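Local structure of extracellular invertase (Aspergillus kawachii, 5XH8) at residues A[99-104]-A[172-177]; A[110-115]-A[136-141]. The protein probably cleaves the beta-fructofuranosidic bond of sucrose and transfers the fructosyl unit to acceptor sugars, yielding fructooligosaccharides such as 1-kestose. One frame throughout, in Å; residues are numbered along the deposited sequence.

After the earlier strands from 37-47 to 77-78, the chain forms strand 96-103, turns back into strand 112-118, runs out and returns as strand 134-140, and only later reaches strand 166-176. Interaction 2 (110-115 with 136-141) closes a short loop of 20 residues, which falls wholly within the 67-residue span closed by interaction 1 (99-104 with 172-177); the two nest and do not cross. Interaction 2 builds one four-stranded propeller sheet from within, whereas interaction 1 ties that sheet's first strand to the first strand of the next. Strand 112-118 joins them, since it pairs with 96-103 and its Leu114 O packs on CG of Pro172.

Interaction 1 (A[99-104]-A[172-177]); sequences DGSVIP and PYVFQN
Two neighbouring blades of the five-bladed beta-propeller meet here through their first strands, and Ser101 carries the polar part of the meeting with Pro172 and Val174. The strands run nearly parallel, 17° apart, yet their axes approach no closer than 5.5 Å, and a side chain replaces the backbone ladder that would join them within one sheet. Ser101 OG lies between its own backbone N and carbonyl carbon (chi1 54°), and from there it reaches two backbone groups at once. As donor it bonds Pro172 O at 2.8 Å, coming from above the carbonyl plane. As acceptor it takes the N-H of Val174 at 2.9 Å in a fairly straight bond of 161°. This buried hydroxyl thus both donates and accepts a hydrogen bond, and it spans Tyr173, whose side chain starts off away from strand 99-103. Such inner strands line the central axis of the propeller in glycoside hydrolase family 32, where the active-site pocket lies. Asp99 N hydrogen-bonds a glycerol, probably from the crystallisation liquor, and Asp99 OD2 lies close to carboxylate oxygens of Asp41 and Asp171. Beyond the serine the contact turns apolar. Val174 sets CG2 3.5 Å from Val102 O and 3.9 Å from Ile103 CG1, the Ile103 and Val174 side chains crossing at about a right angle. At the other end the Pro172 ring brings CD to within 3.6 Å of Asp99 O. Tyr173 OH bonds Gly323 O, and Trp191 packs against Ile103.

Interaction 2 (A[110-115]-A[136-141]); sequences LPTLLY and QSLAVS
Leu113 and Ala139 exchange both of their backbone hydrogen bonds, as do Tyr115 and Ser137, in an antiparallel ladder whose strands run at 155° to each other. Leu113 N to Ala139 O is 2.7 Å, and the return bond from Ala139 N to Leu113 O is 2.9 Å, the donor lying in the carbonyl plane. Past the last bridge, Ser141 N still binds Pro111 O at 3.1 Å and extends the pairing by one rung. The alternate positions, Thr112 with Val140 and Leu114 with Leu138, are non-hydrogen-bonded pairs, where the chains come close enough for CA-H...O contacts, such as Leu138 CA to Leu113 O. These are the two middle strands of a four-stranded antiparallel propeller blade, flanked by strands 96-103 and 149-150. On the Thr112 and Leu114 face, Leu114 CD1 meets Leu138 CD2 at 3.7 Å, the two side chains crossing obliquely, and Pro172 of the next blade packs on Leu114. The other face carries Leu113, Tyr115, Ser137 and Ala139. Here Tyr115 CG lies between the backbone N and the carbonyl carbon (chi1 75°). The ring's CD1 and CE1 come alongside Ser137, CE1 3.9 Å from Ser137 CB, with Leu138 C at the ring edge and Ala139 CB oblique to it. Tyr115 OH bonds Asp93, while Ser137 OG bonds Ser117 OG. At the end of the ladder away from the 118-134 connection, Leu110 meets Val140, modelled so close that the exact fit is doubtful, and Thr112 OG1 donates to Leu110 O at 2.9 Å from above the carbonyl plane.

Interaction 1 (A[99-104]-A[172-177])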
loop_
_atom_site.group_PDB
_atom_site.type_symbol
_atom_site.label_atom_id
_atom_site.label_comp_id
_atom_site.label_asym_id
_atom_site.label_seq_id
_atom_site.Cartn_x
_atom_site.Cartn_y
_atom_site.Cartn_z
ATOM N N ASP A 99 10.485 -12.218 -5.439
ATOM C CA ASP A 99 10.274 -13.600 -5.042
ATOM C C ASP A 99 8.984 -13.773 -4.233
ATOM O O ASP A 99 8.561 -12.870 -3.525
ATOM C CB ASP A 99 11.444 -14.101 -4.163
ATOM C CG ASP A 99 12.770 -14.212 -4.913
ATOM O OD1 ASP A 99 12.740 -14.361 -6.157
ATOM O OD2 ASP A 99 13.834 -14.159 -4.245
ATOM N N GLY A 100 8.416 -14.969 -4.315
ATOM C CA GLY A 100 7.316 -15.373 -3.472
ATOM C C GLY A 100 7.348 -16.869 -3.239
ATOM O O GLY A 100 8.156 -17.601 -3.867
ATOM N N SER A 101 6.452 -17.321 -2.359
ATOM C CA SER A 101 6.295 -18.724 -2.070
ATOM C C SER A 101 4.815 -19.093 -2.054
ATOM O O SER A 101 3.929 -18.214 -1.993
ATOM C CB SER A 101 6.973 -19.078 -0.737
ATOM O OG SER A 101 6.513 -18.251 0.310
ATOM N N VAL A 102 4.570 -20.407 -2.111
ATOM C CA VAL A 102 3.232 -20.933 -2.340
ATOM C C VAL A 102 2.714 -21.761 -1.165
ATOM O O VAL A 102 3.377 -22.707 -0.701
ATOM C CB VAL A 102 3.183 -21.758 -3.637
ATOM C CG1 VAL A 102 1.843 -22.508 -3.792
ATOM C CG2 VAL A 102 3.451 -20.835 -4.827
ATOM N N ILE A 103 1.514 -21.397 -0.726
ATOM C CA ILE A 103 0.667 -22.244 0.126
ATOM C C ILE A 103 -0.068 -23.201 -0.813
ATOM O O ILE A 103 -0.920 -22.769 -1.571
ATOM C CB ILE A 103 -0.350 -21.408 0.959
ATOM C CG1 ILE A 103 0.402 -20.421 1.857
ATOM C CG2 ILE A 103 -1.280 -22.334 1.767
ATOM C CD1 ILE A 103 -0.484 -19.397 2.539
ATOM N N PRO A 104 0.296 -24.492 -0.811
ATOM C CA PRO A 104 -0.219 -25.376 -1.867
ATOM C C PRO A 104 -1.726 -25.570 -1.857
ATOM O O PRO A 104 -2.364 -25.621 -2.918
ATOM C CB PRO A 104 0.496 -26.713 -1.592
ATOM C CG PRO A 104 1.713 -26.322 -0.840
ATOM C CD PRO A 104 1.292 -25.176 0.028
ATOM N N PRO A 172 8.895 -13.248 0.816
ATOM C CA PRO A 172 8.136 -13.949 1.845
ATOM C C PRO A 172 8.215 -15.462 1.650
ATOM O O PRO A 172 8.070 -15.960 0.502
ATOM C CB PRO A 172 6.709 -13.428 1.646
ATOM C CG PRO A 172 6.663 -12.996 0.208
ATOM C CD PRO A 172 8.010 -12.411 -0.030
ATOM N N TYR A 173 8.478 -16.161 2.759
ATOM C CA TYR A 173 8.603 -17.619 2.780
ATOM C C TYR A 173 7.570 -18.210 3.743
ATOM O O TYR A 173 7.699 -18.084 4.974
ATOM C CB TYR A 173 10.021 -18.030 3.177
ATOM C CG TYR A 173 10.294 -19.487 2.887
ATOM C CD1 TYR A 173 10.786 -19.896 1.631
ATOM C CD2 TYR A 173 10.024 -20.467 3.834
ATOM C CE1 TYR A 173 11.010 -21.239 1.348
ATOM C CE2 TYR A 173 10.227 -21.825 3.556
ATOM C CZ TYR A 173 10.727 -22.209 2.309
ATOM O OH TYR A 173 10.930 -23.558 2.028
ATOM N N VAL A 174 6.550 -18.830 3.162
ATOM C CA VAL A 174 5.493 -19.484 3.920
ATOM C C VAL A 174 5.940 -20.877 4.392
ATOM O O VAL A 174 6.618 -21.649 3.661
ATOM C CB VAL A 174 4.166 -19.584 3.138
ATOM C CG1 VAL A 174 3.698 -18.227 2.683
ATOM C CG2 VAL A 174 4.261 -20.537 1.955
ATOM N N PHE A 175 5.578 -21.189 5.633
ATOM C CA PHE A 175 5.921 -22.482 6.230
ATOM C C PHE A 175 5.057 -22.775 7.457
ATOM O O PHE A 175 4.500 -21.857 8.052
ATOM C CB PHE A 175 7.409 -22.567 6.619
ATOM C CG PHE A 175 7.798 -21.679 7.761
ATOM C CD1 PHE A 175 7.958 -20.308 7.573
ATOM C CD2 PHE A 175 8.026 -22.208 9.041
ATOM C CE1 PHE A 175 8.321 -19.487 8.614
ATOM C CE2 PHE A 175 8.370 -21.377 10.090
ATOM C CZ PHE A 175 8.515 -20.014 9.879
ATOM N N GLN A 176 4.972 -24.061 7.785
ATOM C CA GLN A 176 4.268 -24.585 8.956
ATOM C C GLN A 176 5.282 -25.146 9.929
ATOM O O GLN A 176 6.338 -25.661 9.519
ATOM C CB GLN A 176 3.290 -25.661 8.528
ATOM C CG GLN A 176 2.173 -25.077 7.690
ATOM C CD GLN A 176 1.156 -26.099 7.223
ATOM O OE1 GLN A 176 1.488 -27.071 6.545
ATOM N NE2 GLN A 176 -0.102 -25.864 7.550
ATOM N N ASN A 177 4.982 -25.026 11.228
ATOM C CA ASN A 177 5.880 -25.566 12.259
ATOM C C ASN A 177 5.179 -25.776 13.633
ATOM O O ASN A 177 4.752 -24.808 14.264
ATOM C CB ASN A 177 7.113 -24.685 12.427
ATOM C CG ASN A 177 8.151 -25.337 13.322
ATOM O OD1 ASN A 177 8.072 -25.239 14.547
ATOM N ND2 ASN A 177 9.084 -26.068 12.718
#

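Interaction 2 (A[110-115]-A[136-141])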
loop_
_atom_site.group_PDB
_atom_site.type_symbol
_atom_site.label_atom_id
_atom_site.label_comp_id
_atom_site.label_asym_id
_atom_site.label_seq_id
_atom_site.Cartn_x
_atom_site.Cartn_y
_atom_site.Cartn_z
ATOM N N LEU A 110 -6.653 -23.857 -3.799
ATOM C CA LEU A 110 -5.751 -23.598 -4.913
ATOM C C LEU A 110 -4.370 -23.178 -4.425
ATOM O O LEU A 110 -4.246 -22.620 -3.329
ATOM C CB LEU A 110 -6.320 -22.499 -5.792
ATOM C CG LEU A 110 -7.682 -22.829 -6.415
ATOM C CD1 LEU A 110 -8.235 -21.580 -7.049
ATOM C CD2 LEU A 110 -7.568 -23.937 -7.431
ATOM N N PRO A 111 -3.319 -23.451 -5.236
ATOM C CA PRO A 111 -1.987 -22.951 -4.909
ATOM C C PRO A 111 -2.049 -21.426 -4.801
ATOM O O PRO A 111 -2.585 -20.748 -5.705
ATOM C CB PRO A 111 -1.129 -23.395 -6.105
ATOM C CG PRO A 111 -1.904 -24.510 -6.755
ATOM C CD PRO A 111 -3.340 -24.192 -6.513
ATOM N N THR A 112 -1.596 -20.913 -3.672
ATOM C CA THR A 112 -1.773 -19.510 -3.333
ATOM C C THR A 112 -0.381 -18.907 -3.150
ATOM O O THR A 112 0.350 -19.283 -2.257
ATOM C CB THR A 112 -2.662 -19.362 -2.084
ATOM O OG1 THR A 112 -3.987 -19.850 -2.384
ATOM C CG2 THR A 112 -2.755 -17.905 -1.664
ATOM N N LEU A 113 -0.021 -17.991 -4.040
ATOM C CA LEU A 113 1.298 -17.336 -4.033
ATOM C C LEU A 113 1.252 -16.067 -3.199
ATOM O O LEU A 113 0.428 -15.180 -3.463
ATOM C CB LEU A 113 1.702 -16.969 -5.464
ATOM C CG LEU A 113 2.968 -16.130 -5.647
ATOM C CD1 LEU A 113 4.194 -16.909 -5.262
ATOM C CD2 LEU A 113 3.063 -15.656 -7.093
ATOM N N LEU A 114 2.141 -15.981 -2.211
ATOM C CA LEU A 114 2.431 -14.739 -1.518
ATOM C C LEU A 114 3.800 -14.256 -2.019
ATOM O O LEU A 114 4.796 -14.959 -1.862
ATOM C CB LEU A 114 2.458 -14.954 0.002
ATOM C CG LEU A 114 2.720 -13.730 0.880
ATOM C CD1 LEU A 114 1.642 -12.675 0.733
ATOM C CD2 LEU A 114 2.849 -14.141 2.338
ATOM N N TYR A 115 3.853 -13.052 -2.581
ATOM C CA TYR A 115 5.061 -12.571 -3.253
ATOM C C TYR A 115 5.288 -11.092 -3.052
ATOM O O TYR A 115 4.355 -10.331 -2.693
ATOM C CB TYR A 115 4.983 -12.879 -4.754
ATOM C CG TYR A 115 4.041 -11.986 -5.563
ATOM C CD1 TYR A 115 2.669 -12.230 -5.591
ATOM C CD2 TYR A 115 4.526 -10.912 -6.295
ATOM C CE1 TYR A 115 1.814 -11.418 -6.321
ATOM C CE2 TYR A 115 3.672 -10.085 -7.013
ATOM C CZ TYR A 115 2.315 -10.343 -7.028
ATOM O OH TYR A 115 1.478 -9.549 -7.767
ATOM N N GLN A 136 3.667 -7.076 0.019
ATOM C CA GLN A 136 3.446 -8.509 -0.195
ATOM C C GLN A 136 1.994 -8.714 -0.618
ATOM O O GLN A 136 1.067 -8.268 0.094
ATOM C CB GLN A 136 3.812 -9.341 1.039
ATOM C CG GLN A 136 4.954 -8.778 1.885
ATOM C CD GLN A 136 6.247 -8.620 1.113
ATOM O OE1 GLN A 136 6.573 -9.424 0.232
ATOM N NE2 GLN A 136 7.006 -7.583 1.454
ATOM N N SER A 137 1.812 -9.371 -1.771
ATOM C CA SER A 137 0.520 -9.531 -2.428
ATOM C C SER A 137 0.222 -10.986 -2.665
ATOM O O SER A 137 1.136 -11.833 -2.629
ATOM C CB SER A 137 0.496 -8.763 -3.756
ATOM O OG SER A 137 0.539 -7.362 -3.519
ATOM N N LEU A 138 -1.054 -11.273 -2.927
ATOM C CA LEU A 138 -1.529 -12.635 -3.199
ATOM C C LEU A 138 -1.947 -12.840 -4.642
ATOM O O LEU A 138 -2.513 -11.943 -5.282
ATOM C CB LEU A 138 -2.744 -12.987 -2.326
ATOM C CG LEU A 138 -2.519 -13.100 -0.813
ATOM C CD1 LEU A 138 -3.870 -13.386 -0.154
ATOM C CD2 LEU A 138 -1.516 -14.177 -0.452
ATOM N N ALA A 139 -1.645 -14.043 -5.134
ATOM C CA ALA A 139 -2.156 -14.547 -6.379
ATOM C C ALA A 139 -2.504 -16.029 -6.197
ATOM O O ALA A 139 -1.981 -16.718 -5.314
ATOM C CB ALA A 139 -1.150 -14.373 -7.503
ATOM N N VAL A 140 -3.404 -16.489 -7.044
ATOM C CA VAL A 140 -3.895 -17.860 -7.002
ATOM C C VAL A 140 -3.871 -18.470 -8.392
ATOM O O VAL A 140 -4.233 -17.809 -9.351
ATOM C CB VAL A 140 -5.353 -17.874 -6.489
ATOM C CG1 VAL A 140 -5.930 -19.259 -6.617
ATOM C CG2 VAL A 140 -5.372 -17.437 -5.034
ATOM N N SER A 141 -3.460 -19.723 -8.504
ATOM C CA SER A 141 -3.560 -20.438 -9.781
ATOM C C SER A 141 -4.736 -21.402 -9.780
ATOM O O SER A 141 -4.741 -22.359 -9.013
ATOM C CB SER A 141 -2.314 -21.218 -10.137
ATOM O OG SER A 141 -2.545 -21.871 -11.399
#